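Local coordinates for Crov588 (Cafeteriavirus, PDB 6NYR), which is of unknown function but folds into a ring-like solenoid of leucine-rich FNIP repeats, a fold that often serves in protein recognition, at residues H87-L92 / F108-V113; H277-N282 / H299-N304; Q484-N489 / E510-N515. All coordinates share one frame; numbering follows the deposited sequence.

Interaction 1: H87-L92 / F108-V113; sequences HSLEEL and FNQEIV
F108 lays its ring against H87 and the first turn of the short helix that begins at L89. Its CG stands anti to the backbone N (chi1 -178°), which brings CZ within 3.6 Å of L92 CD1, tip to tip, while L89 CD2 reaches the ring's edge near its plane. Near CD1, H87 turns the edge of its imidazole toward the phenyl face in an offset edge-to-face pair, centroids 5.9 Å apart, and H87 CB lies 3.5 Å from F108 CD1. I112 CD1 closes the apolar cluster, 4.1 Å from L92 CD1. In this leucine-rich-repeat solenoid, F108 and I112 belong to the loop between strands 101-103 and 123-125, and they pack against helix 89-93. S88 suits the N-cap, its OG accepting from E91 N. The buried imidazole of H87 is well held: NE2 accepts from G105 N, and ND1 gives a weak hydrogen bond to E91 OE2, which also forms a salt bridge with K85. Packing loosens toward Q110, partly exposed, whose NE2 comes to 3.1 Å from H87 O at an angle too poor for a hydrogen bond, and toward E111, whose CB points away from segment 87-92 while its carbonyl O borders L89 CD2.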
loop_
_atom_site.group_PDB
_atom_site.type_symbol
_atom_site.label_atom_id
_atom_site.label_comp_id
_atom_site.label_asym_id
_atom_site.label_seq_id
_atom_site.Cartn_x
_atom_site.Cartn_y
_atom_site.Cartn_z
ATOM N N HIS A 87 -4.037 32.602 14.476
ATOM C CA HIS A 87 -5.092 32.842 15.446
ATOM C C HIS A 87 -4.744 34.057 16.297
ATOM O O HIS A 87 -3.580 34.308 16.617
ATOM C CB HIS A 87 -5.320 31.644 16.393
ATOM C CG HIS A 87 -5.709 30.380 15.694
ATOM N ND1 HIS A 87 -6.959 30.185 15.144
ATOM C CD2 HIS A 87 -5.016 29.240 15.467
ATOM C CE1 HIS A 87 -7.013 28.984 14.596
ATOM N NE2 HIS A 87 -5.848 28.389 14.781
ATOM N N SER A 88 -5.779 34.805 16.674
ATOM C CA SER A 88 -5.713 35.713 17.811
ATOM C C SER A 88 -6.243 34.978 19.041
ATOM O O SER A 88 -6.975 33.990 18.927
ATOM C CB SER A 88 -6.529 36.981 17.566
ATOM O OG SER A 88 -7.896 36.767 17.849
ATOM N N LEU A 89 -5.849 35.451 20.225
ATOM C CA LEU A 89 -6.350 34.828 21.446
ATOM C C LEU A 89 -7.855 34.997 21.586
ATOM O O LEU A 89 -8.519 34.105 22.129
ATOM C CB LEU A 89 -5.621 35.398 22.661
ATOM C CG LEU A 89 -4.092 35.298 22.582
ATOM C CD1 LEU A 89 -3.430 36.061 23.712
ATOM C CD2 LEU A 89 -3.663 33.838 22.579
ATOM N N GLU A 90 -8.400 36.127 21.131
ATOM C CA GLU A 90 -9.846 36.270 21.032
ATOM C C GLU A 90 -10.462 35.113 20.254
ATOM O O GLU A 90 -11.429 34.492 20.706
ATOM C CB GLU A 90 -10.198 37.606 20.371
ATOM C CG GLU A 90 -11.685 37.762 20.071
ATOM C CD GLU A 90 -12.128 39.210 19.984
ATOM O OE1 GLU A 90 -11.921 39.955 20.965
ATOM O OE2 GLU A 90 -12.694 39.602 18.942
ATOM N N GLU A 91 -9.920 34.818 19.069
ATOM C CA GLU A 91 -10.433 33.707 18.275
ATOM C C GLU A 91 -10.497 32.422 19.095
ATOM O O GLU A 91 -11.501 31.699 19.066
ATOM C CB GLU A 91 -9.571 33.507 17.025
ATOM C CG GLU A 91 -9.914 32.243 16.253
ATOM C CD GLU A 91 -9.512 32.309 14.793
ATOM O OE1 GLU A 91 -9.295 33.423 14.271
ATOM O OE2 GLU A 91 -9.422 31.236 14.159
ATOM N N LEU A 92 -9.421 32.110 19.822
ATOM C CA LEU A 92 -9.390 30.871 20.593
ATOM C C LEU A 92 -10.413 30.906 21.720
ATOM O O LEU A 92 -11.047 29.891 22.032
ATOM C CB LEU A 92 -7.989 30.636 21.150
ATOM C CG LEU A 92 -6.862 30.577 20.117
ATOM C CD1 LEU A 92 -5.543 30.237 20.800
ATOM C CD2 LEU A 92 -7.192 29.589 19.009
ATOM N N PHE A 108 0.222 30.296 14.268
ATOM C CA PHE A 108 -0.017 30.770 15.620
ATOM C C PHE A 108 1.226 30.604 16.481
ATOM O O PHE A 108 1.826 29.529 16.536
ATOM C CB PHE A 108 -1.181 30.014 16.248
ATOM C CG PHE A 108 -1.512 30.473 17.634
ATOM C CD1 PHE A 108 -2.112 31.703 17.838
ATOM C CD2 PHE A 108 -1.225 29.685 18.732
ATOM C CE1 PHE A 108 -2.428 32.136 19.105
ATOM C CE2 PHE A 108 -1.536 30.113 20.006
ATOM C CZ PHE A 108 -2.137 31.342 20.195
ATOM N N ASN A 109 1.595 31.674 17.175
ATOM C CA ASN A 109 2.793 31.668 17.998
ATOM C C ASN A 109 2.710 32.781 19.034
ATOM O O ASN A 109 3.588 33.647 19.095
ATOM C CB ASN A 109 4.037 31.825 17.124
ATOM C CG ASN A 109 5.312 31.624 17.904
ATOM O OD1 ASN A 109 5.305 31.022 18.977
ATOM N ND2 ASN A 109 6.412 32.136 17.379
ATOM N N GLN A 110 1.657 32.758 19.846
ATOM C CA GLN A 110 1.470 33.711 20.930
ATOM C C GLN A 110 1.207 32.944 22.217
ATOM O O GLN A 110 0.647 31.845 22.200
ATOM C CB GLN A 110 0.309 34.666 20.670
ATOM C CG GLN A 110 0.479 35.564 19.472
ATOM C CD GLN A 110 -0.821 36.248 19.093
ATOM O OE1 GLN A 110 -1.389 37.016 19.871
ATOM N NE2 GLN A 110 -1.306 35.956 17.894
ATOM N N GLU A 111 1.601 33.538 23.337
ATOM C CA GLU A 111 1.466 32.872 24.626
ATOM C C GLU A 111 -0.009 32.688 24.961
ATOM O O GLU A 111 -0.769 33.660 25.017
ATOM C CB GLU A 111 2.183 33.684 25.701
ATOM C CG GLU A 111 2.183 33.040 27.065
ATOM C CD GLU A 111 3.238 33.635 27.981
ATOM O OE1 GLU A 111 4.208 34.234 27.466
ATOM O OE2 GLU A 111 3.108 33.488 29.215
ATOM N N ILE A 112 -0.416 31.438 25.156
ATOM C CA ILE A 112 -1.769 31.116 25.600
ATOM C C ILE A 112 -1.783 31.152 27.124
ATOM O O ILE A 112 -1.008 30.443 27.774
ATOM C CB ILE A 112 -2.229 29.745 25.085
ATOM C CG1 ILE A 112 -2.309 29.742 23.561
ATOM C CG2 ILE A 112 -3.572 29.367 25.713
ATOM C CD1 ILE A 112 -2.604 28.378 22.972
ATOM N N VAL A 113 -2.679 31.955 27.694
ATOM C CA VAL A 113 -2.794 32.058 29.143
ATOM C C VAL A 113 -4.031 31.325 29.645
ATOM O O VAL A 113 -4.733 30.665 28.874
ATOM C CB VAL A 113 -2.813 33.532 29.591
ATOM C CG1 VAL A 113 -1.437 34.161 29.409
ATOM C CG2 VAL A 113 -3.853 34.321 28.804
#

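Interaction 2: H277-N282 / H299-N304; sequences HITFGN and HLTFGN
Two neighbouring rungs of the leucine-rich-repeat solenoid run in register here, strands 277-279 and 299-301 lying parallel with axes 4.8 Å apart. The His, Thr and Phe pairs repeat their torsions, forming ladders. H277 and H299 both set CG anti to the carbonyl carbon (chi1 -66° and -69°), and their imidazoles form an offset stack with planes 5° apart; H299 CB lies over the H277 face, and Y255 and H321 carry the stack onward. Flat imidazoles suit this ladder by fitting the strand spacing. T279 and T301, on the same face, repeat one rotamer side by side, their branched CB suiting extended backbone. I278 and L300, on the buried face, differ: leucine puts CG anti to its backbone N, bringing CD1 to 3.9 Å from I278 CG2. F280 and F302 follow with near-parallel rings slid apart, F280 CD2 meeting F302 CD1 at 3.7 Å. G303 leaves room for G281 O, which lies 3.2 Å from G303 CA. Three backbone hydrogen bonds join the segments: I278 N to H299 O, T301 N to I278 O, and F280 N to T301 O at 2.8 Å. A water donates to I278 O and sits 2.8 Å from T301 OG1.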
loop_
_atom_site.group_PDB
_atom_site.type_symbol
_atom_site.label_atom_id
_atom_site.label_comp_id
_atom_site.label_asym_id
_atom_site.label_seq_id
_atom_site.Cartn_x
_atom_site.Cartn_y
_atom_site.Cartn_z
ATOM N N HIS A 277 9.736 -9.399 20.634
ATOM C CA HIS A 277 10.215 -8.797 19.398
ATOM C C HIS A 277 11.466 -7.971 19.660
ATOM O O HIS A 277 11.459 -7.075 20.512
ATOM C CB HIS A 277 9.143 -7.906 18.761
ATOM C CG HIS A 277 7.933 -8.648 18.289
ATOM N ND1 HIS A 277 7.120 -9.371 19.138
ATOM C CD2 HIS A 277 7.401 -8.786 17.052
ATOM C CE1 HIS A 277 6.139 -9.918 18.445
ATOM N NE2 HIS A 277 6.286 -9.579 17.178
ATOM N N ILE A 278 12.535 -8.269 18.924
ATOM C CA ILE A 278 13.762 -7.481 18.951
ATOM C C ILE A 278 14.114 -7.076 17.529
ATOM O O ILE A 278 14.180 -7.925 16.633
ATOM C CB ILE A 278 14.934 -8.253 19.589
ATOM C CG1 ILE A 278 14.666 -8.474 21.080
ATOM C CG2 ILE A 278 16.249 -7.510 19.384
ATOM C CD1 ILE A 278 15.681 -9.353 21.768
ATOM N N THR A 279 14.351 -5.786 17.325
ATOM C CA THR A 279 14.851 -5.261 16.063
ATOM C C THR A 279 16.132 -4.489 16.336
ATOM O O THR A 279 16.174 -3.651 17.243
ATOM C CB THR A 279 13.822 -4.354 15.385
ATOM O OG1 THR A 279 12.657 -5.122 15.050
ATOM C CG2 THR A 279 14.403 -3.735 14.115
ATOM N N PHE A 280 17.176 -4.789 15.575
ATOM C CA PHE A 280 18.429 -4.053 15.648
ATOM C C PHE A 280 18.473 -3.007 14.540
ATOM O O PHE A 280 17.797 -3.124 13.513
ATOM C CB PHE A 280 19.641 -4.987 15.531
ATOM C CG PHE A 280 19.905 -5.796 16.767
ATOM C CD1 PHE A 280 20.466 -5.209 17.889
ATOM C CD2 PHE A 280 19.604 -7.145 16.802
ATOM C CE1 PHE A 280 20.712 -5.951 19.028
ATOM C CE2 PHE A 280 19.851 -7.897 17.940
ATOM C CZ PHE A 280 20.406 -7.298 19.053
ATOM N N GLY A 281 19.294 -1.979 14.761
ATOM C CA GLY A 281 19.493 -0.937 13.781
ATOM C C GLY A 281 20.623 -1.274 12.827
ATOM O O GLY A 281 21.235 -2.338 12.885
ATOM N N ASN A 282 20.904 -0.321 11.938
ATOM C CA ASN A 282 21.830 -0.577 10.840
ATOM C C ASN A 282 23.202 -1.018 11.340
ATOM O O ASN A 282 23.801 -1.943 10.779
ATOM C CB ASN A 282 21.964 0.675 9.970
ATOM C CG ASN A 282 22.460 0.362 8.574
ATOM O OD1 ASN A 282 23.588 -0.092 8.393
ATOM N ND2 ASN A 282 21.622 0.620 7.577
ATOM N N HIS A 299 10.370 -12.995 17.466
ATOM C CA HIS A 299 10.731 -12.244 16.271
ATOM C C HIS A 299 12.069 -11.559 16.488
ATOM O O HIS A 299 12.266 -10.866 17.492
ATOM C CB HIS A 299 9.636 -11.232 15.926
ATOM C CG HIS A 299 8.364 -11.867 15.459
ATOM N ND1 HIS A 299 7.547 -12.599 16.293
ATOM C CD2 HIS A 299 7.780 -11.896 14.237
ATOM C CE1 HIS A 299 6.507 -13.042 15.607
ATOM N NE2 HIS A 299 6.624 -12.629 14.358
ATOM N N LEU A 300 12.989 -11.780 15.550
ATOM C CA LEU A 300 14.336 -11.230 15.631
ATOM C C LEU A 300 14.738 -10.678 14.275
ATOM O O LEU A 300 14.776 -11.419 13.288
ATOM C CB LEU A 300 15.333 -12.297 16.087
ATOM C CG LEU A 300 16.788 -11.833 16.188
ATOM C CD1 LEU A 300 16.906 -10.634 17.106
ATOM C CD2 LEU A 300 17.668 -12.984 16.669
ATOM N N THR A 301 15.044 -9.384 14.235
ATOM C CA THR A 301 15.456 -8.701 13.014
ATOM C C THR A 301 16.823 -8.069 13.248
ATOM O O THR A 301 16.980 -7.244 14.155
ATOM C CB THR A 301 14.439 -7.627 12.614
ATOM O OG1 THR A 301 13.171 -8.236 12.341
ATOM C CG2 THR A 301 14.911 -6.856 11.384
ATOM N N PHE A 302 17.807 -8.466 12.442
ATOM C CA PHE A 302 19.122 -7.849 12.482
ATOM C C PHE A 302 19.184 -6.684 11.494
ATOM O O PHE A 302 18.455 -6.629 10.503
ATOM C CB PHE A 302 20.228 -8.860 12.150
ATOM C CG PHE A 302 20.491 -9.852 13.240
ATOM C CD1 PHE A 302 21.156 -9.474 14.394
ATOM C CD2 PHE A 302 20.080 -11.169 13.109
ATOM C CE1 PHE A 302 21.399 -10.389 15.401
ATOM C CE2 PHE A 302 20.320 -12.088 14.116
ATOM C CZ PHE A 302 20.982 -11.693 15.261
ATOM N N GLY A 303 20.105 -5.751 11.770
ATOM C CA GLY A 303 20.361 -4.637 10.884
ATOM C C GLY A 303 21.367 -4.984 9.796
ATOM O O GLY A 303 21.971 -6.052 9.783
ATOM N N ASN A 304 21.579 -4.021 8.894
ATOM C CA ASN A 304 22.308 -4.312 7.663
ATOM C C ASN A 304 23.767 -4.664 7.926
ATOM O O ASN A 304 24.365 -5.402 7.138
ATOM C CB ASN A 304 22.199 -3.129 6.699
ATOM C CG ASN A 304 20.836 -3.052 6.030
ATOM O OD1 ASN A 304 20.245 -4.080 5.685
ATOM N ND2 ASN A 304 20.335 -1.836 5.835
HETATM O O HOH W 1 11.741 -8.595 14.777
#

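Interaction 3: Q484-N489 / E510-N515; sequences QKIIEN and ENVLPN
Successive coils of the leucine-rich-repeat solenoid meet here through their irregular connections rather than their strands: 484-489 lies in the loop that leads from strand 475-477 to strand 497-499, while the loop holding 510-515 leads on to strand 519-521. The backbones come closest at E488 and V512, whose CA atoms are 4.5 Å apart. V512 is the central side chain, buried and short enough to lie close against a neighbouring main chain. From its CB, 4.2 Å from I486 O, the two methyl groups part and straddle that carbonyl. CG1, anti to the backbone N (chi1 174°), approaches I486 O at 3.4 Å and also touches I486 CG2 at 3.8 Å, the two side chains crossing at about a right angle. CG2, anti to the carbonyl carbon, lies 3.7 Å from the same I486 O and also touches E488 N. Valine thus covers a stretch of polar backbone with two methyls, and I486, also beta-branched, offers its CG2 as the apolar half of the meeting. V512 and I486 are buried, whereas E488 is partly exposed and N511 exposed. E488 sets CG anti to its backbone N (chi1 -160°) and continues extended, so that its chain runs alongside N511, pointing the same way. The methylene CG lies 3.2 Å from N511 O, and E488 CA makes a CA-H...O contact with that oxygen. A long glutamate suits this position, since its aliphatic part can line the neighbouring loop while its charge lies at the end. Carboxylate and amide planes are turned 50° apart and the two polar groups do not pair. I487 directs its CB away from the other loop and touches M509. At the tip of the glutamate, OE2 rests 3.5 Å from N511 CB.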
loop_
_atom_site.group_PDB
_atom_site.type_symbol
_atom_site.label_atom_id
_atom_site.label_comp_id
_atom_site.label_asym_id
_atom_site.label_seq_id
_atom_site.Cartn_x
_atom_site.Cartn_y
_atom_site.Cartn_z
ATOM N N GLN A 484 6.360 -17.797 -29.540
ATOM C CA GLN A 484 6.251 -19.094 -30.191
ATOM C C GLN A 484 4.787 -19.405 -30.475
ATOM O O GLN A 484 3.886 -18.941 -29.766
ATOM C CB GLN A 484 6.865 -20.217 -29.332
ATOM C CG GLN A 484 8.336 -20.009 -28.974
ATOM C CD GLN A 484 9.245 -19.890 -30.187
ATOM O OE1 GLN A 484 9.109 -20.632 -31.159
ATOM N NE2 GLN A 484 10.182 -18.949 -30.131
ATOM N N LYS A 485 4.561 -20.177 -31.536
ATOM C CA LYS A 485 3.218 -20.623 -31.879
ATOM C C LYS A 485 2.606 -21.424 -30.733
ATOM O O LYS A 485 3.268 -22.261 -30.117
ATOM C CB LYS A 485 3.260 -21.492 -33.136
ATOM C CG LYS A 485 3.446 -20.749 -34.447
ATOM C CD LYS A 485 3.585 -21.751 -35.597
ATOM C CE LYS A 485 3.596 -21.064 -36.953
ATOM N NZ LYS A 485 4.848 -20.295 -37.198
ATOM N N ILE A 486 1.332 -21.155 -30.445
ATOM C CA ILE A 486 0.541 -21.939 -29.495
ATOM C C ILE A 486 -0.468 -22.764 -30.286
ATOM O O ILE A 486 -1.293 -22.214 -31.026
ATOM C CB ILE A 486 -0.145 -21.051 -28.445
ATOM C CG1 ILE A 486 0.899 -20.126 -27.816
ATOM C CG2 ILE A 486 -0.833 -21.916 -27.405
ATOM C CD1 ILE A 486 0.417 -19.354 -26.603
ATOM N N ILE A 487 -0.397 -24.081 -30.126
ATOM C CA ILE A 487 -1.079 -25.024 -30.998
ATOM C C ILE A 487 -2.234 -25.688 -30.249
ATOM O O ILE A 487 -2.411 -25.518 -29.043
ATOM C CB ILE A 487 -0.097 -26.087 -31.536
ATOM C CG1 ILE A 487 1.081 -25.409 -32.247
ATOM C CG2 ILE A 487 -0.765 -27.070 -32.479
ATOM C CD1 ILE A 487 0.667 -24.429 -33.336
ATOM N N GLU A 488 -3.043 -26.432 -31.004
ATOM C CA GLU A 488 -4.081 -27.285 -30.442
ATOM C C GLU A 488 -3.519 -28.201 -29.364
ATOM O O GLU A 488 -2.414 -28.733 -29.493
ATOM C CB GLU A 488 -4.711 -28.126 -31.563
ATOM C CG GLU A 488 -6.077 -28.704 -31.259
ATOM C CD GLU A 488 -6.933 -28.863 -32.510
ATOM O OE1 GLU A 488 -6.517 -28.390 -33.591
ATOM O OE2 GLU A 488 -8.017 -29.472 -32.412
ATOM N N ASN A 489 -4.294 -28.378 -28.295
ATOM C CA ASN A 489 -3.986 -29.351 -27.248
ATOM C C ASN A 489 -2.702 -28.991 -26.508
ATOM O O ASN A 489 -1.932 -29.868 -26.109
ATOM C CB ASN A 489 -3.879 -30.773 -27.811
ATOM C CG ASN A 489 -5.177 -31.274 -28.414
ATOM O OD1 ASN A 489 -6.243 -31.174 -27.802
ATOM N ND2 ASN A 489 -5.093 -31.824 -29.620
ATOM N N GLU A 510 -8.172 -22.224 -34.480
ATOM C CA GLU A 510 -9.516 -22.326 -33.913
ATOM C C GLU A 510 -9.581 -23.035 -32.562
ATOM O O GLU A 510 -10.121 -22.487 -31.595
ATOM C CB GLU A 510 -10.449 -23.015 -34.924
ATOM C CG GLU A 510 -11.071 -22.061 -35.936
ATOM C CD GLU A 510 -11.925 -22.761 -36.980
ATOM O OE1 GLU A 510 -12.809 -23.556 -36.597
ATOM O OE2 GLU A 510 -11.699 -22.524 -38.187
ATOM N N ASN A 511 -9.086 -24.262 -32.478
ATOM C CA ASN A 511 -9.184 -25.032 -31.231
ATOM C C ASN A 511 -7.881 -24.985 -30.436
ATOM O O ASN A 511 -7.277 -26.004 -30.102
ATOM C CB ASN A 511 -9.614 -26.467 -31.523
ATOM C CG ASN A 511 -11.026 -26.547 -32.068
ATOM O OD1 ASN A 511 -11.251 -27.028 -33.179
ATOM N ND2 ASN A 511 -11.990 -26.068 -31.286
ATOM N N VAL A 512 -7.468 -23.766 -30.111
ATOM C CA VAL A 512 -6.274 -23.519 -29.316
ATOM C C VAL A 512 -6.628 -23.005 -27.923
ATOM O O VAL A 512 -6.114 -23.504 -26.919
ATOM C CB VAL A 512 -5.334 -22.528 -30.045
ATOM C CG1 VAL A 512 -4.157 -22.161 -29.158
ATOM C CG2 VAL A 512 -4.877 -23.107 -31.377
ATOM N N LEU A 513 -7.525 -22.027 -27.843
ATOM C CA LEU A 513 -7.888 -21.414 -26.570
ATOM C C LEU A 513 -9.001 -22.210 -25.905
ATOM O O LEU A 513 -10.085 -22.348 -26.490
ATOM C CB LEU A 513 -8.321 -19.976 -26.792
ATOM C CG LEU A 513 -7.222 -19.097 -27.397
ATOM C CD1 LEU A 513 -7.748 -17.763 -27.870
ATOM C CD2 LEU A 513 -6.112 -18.897 -26.364
ATOM N N PRO A 514 -8.793 -22.732 -24.699
ATOM C CA PRO A 514 -9.767 -23.673 -24.132
ATOM C C PRO A 514 -11.081 -22.999 -23.775
ATOM O O PRO A 514 -11.140 -21.798 -23.498
ATOM C CB PRO A 514 -9.060 -24.215 -22.881
ATOM C CG PRO A 514 -8.097 -23.127 -22.489
ATOM C CD PRO A 514 -7.669 -22.454 -23.777
ATOM N N ASN A 515 -12.146 -23.800 -23.768
ATOM C CA ASN A 515 -13.476 -23.306 -23.429
ATOM C C ASN A 515 -13.650 -23.064 -21.936
ATOM O O ASN A 515 -14.779 -22.950 -21.449
ATOM C CB ASN A 515 -14.539 -24.281 -23.941
ATOM C CG ASN A 515 -14.733 -24.188 -25.441
ATOM O OD1 ASN A 515 -15.163 -23.155 -25.952
ATOM N ND2 ASN A 515 -14.412 -25.261 -26.154
#

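How the interactions relate
The three contacts follow one another along the chain and sample distant parts of the same curved solenoid. Interaction 2 is a strand-to-strand contact, its centre about 23 Å from the centre of the chain, whereas interactions 1 and 3 join loops, or a loop and a helix, about 39 and 38 Å from it. Interactions 1 and 3 lie on opposite sides of that centre, their own centres about 75 Å apart. Interaction 2 is about 45 Å from interaction 1 and 51 Å from interaction 3, centre to centre, and none touches another. A glycerol, probably from crystallisation, lies beside N304 in interaction 2.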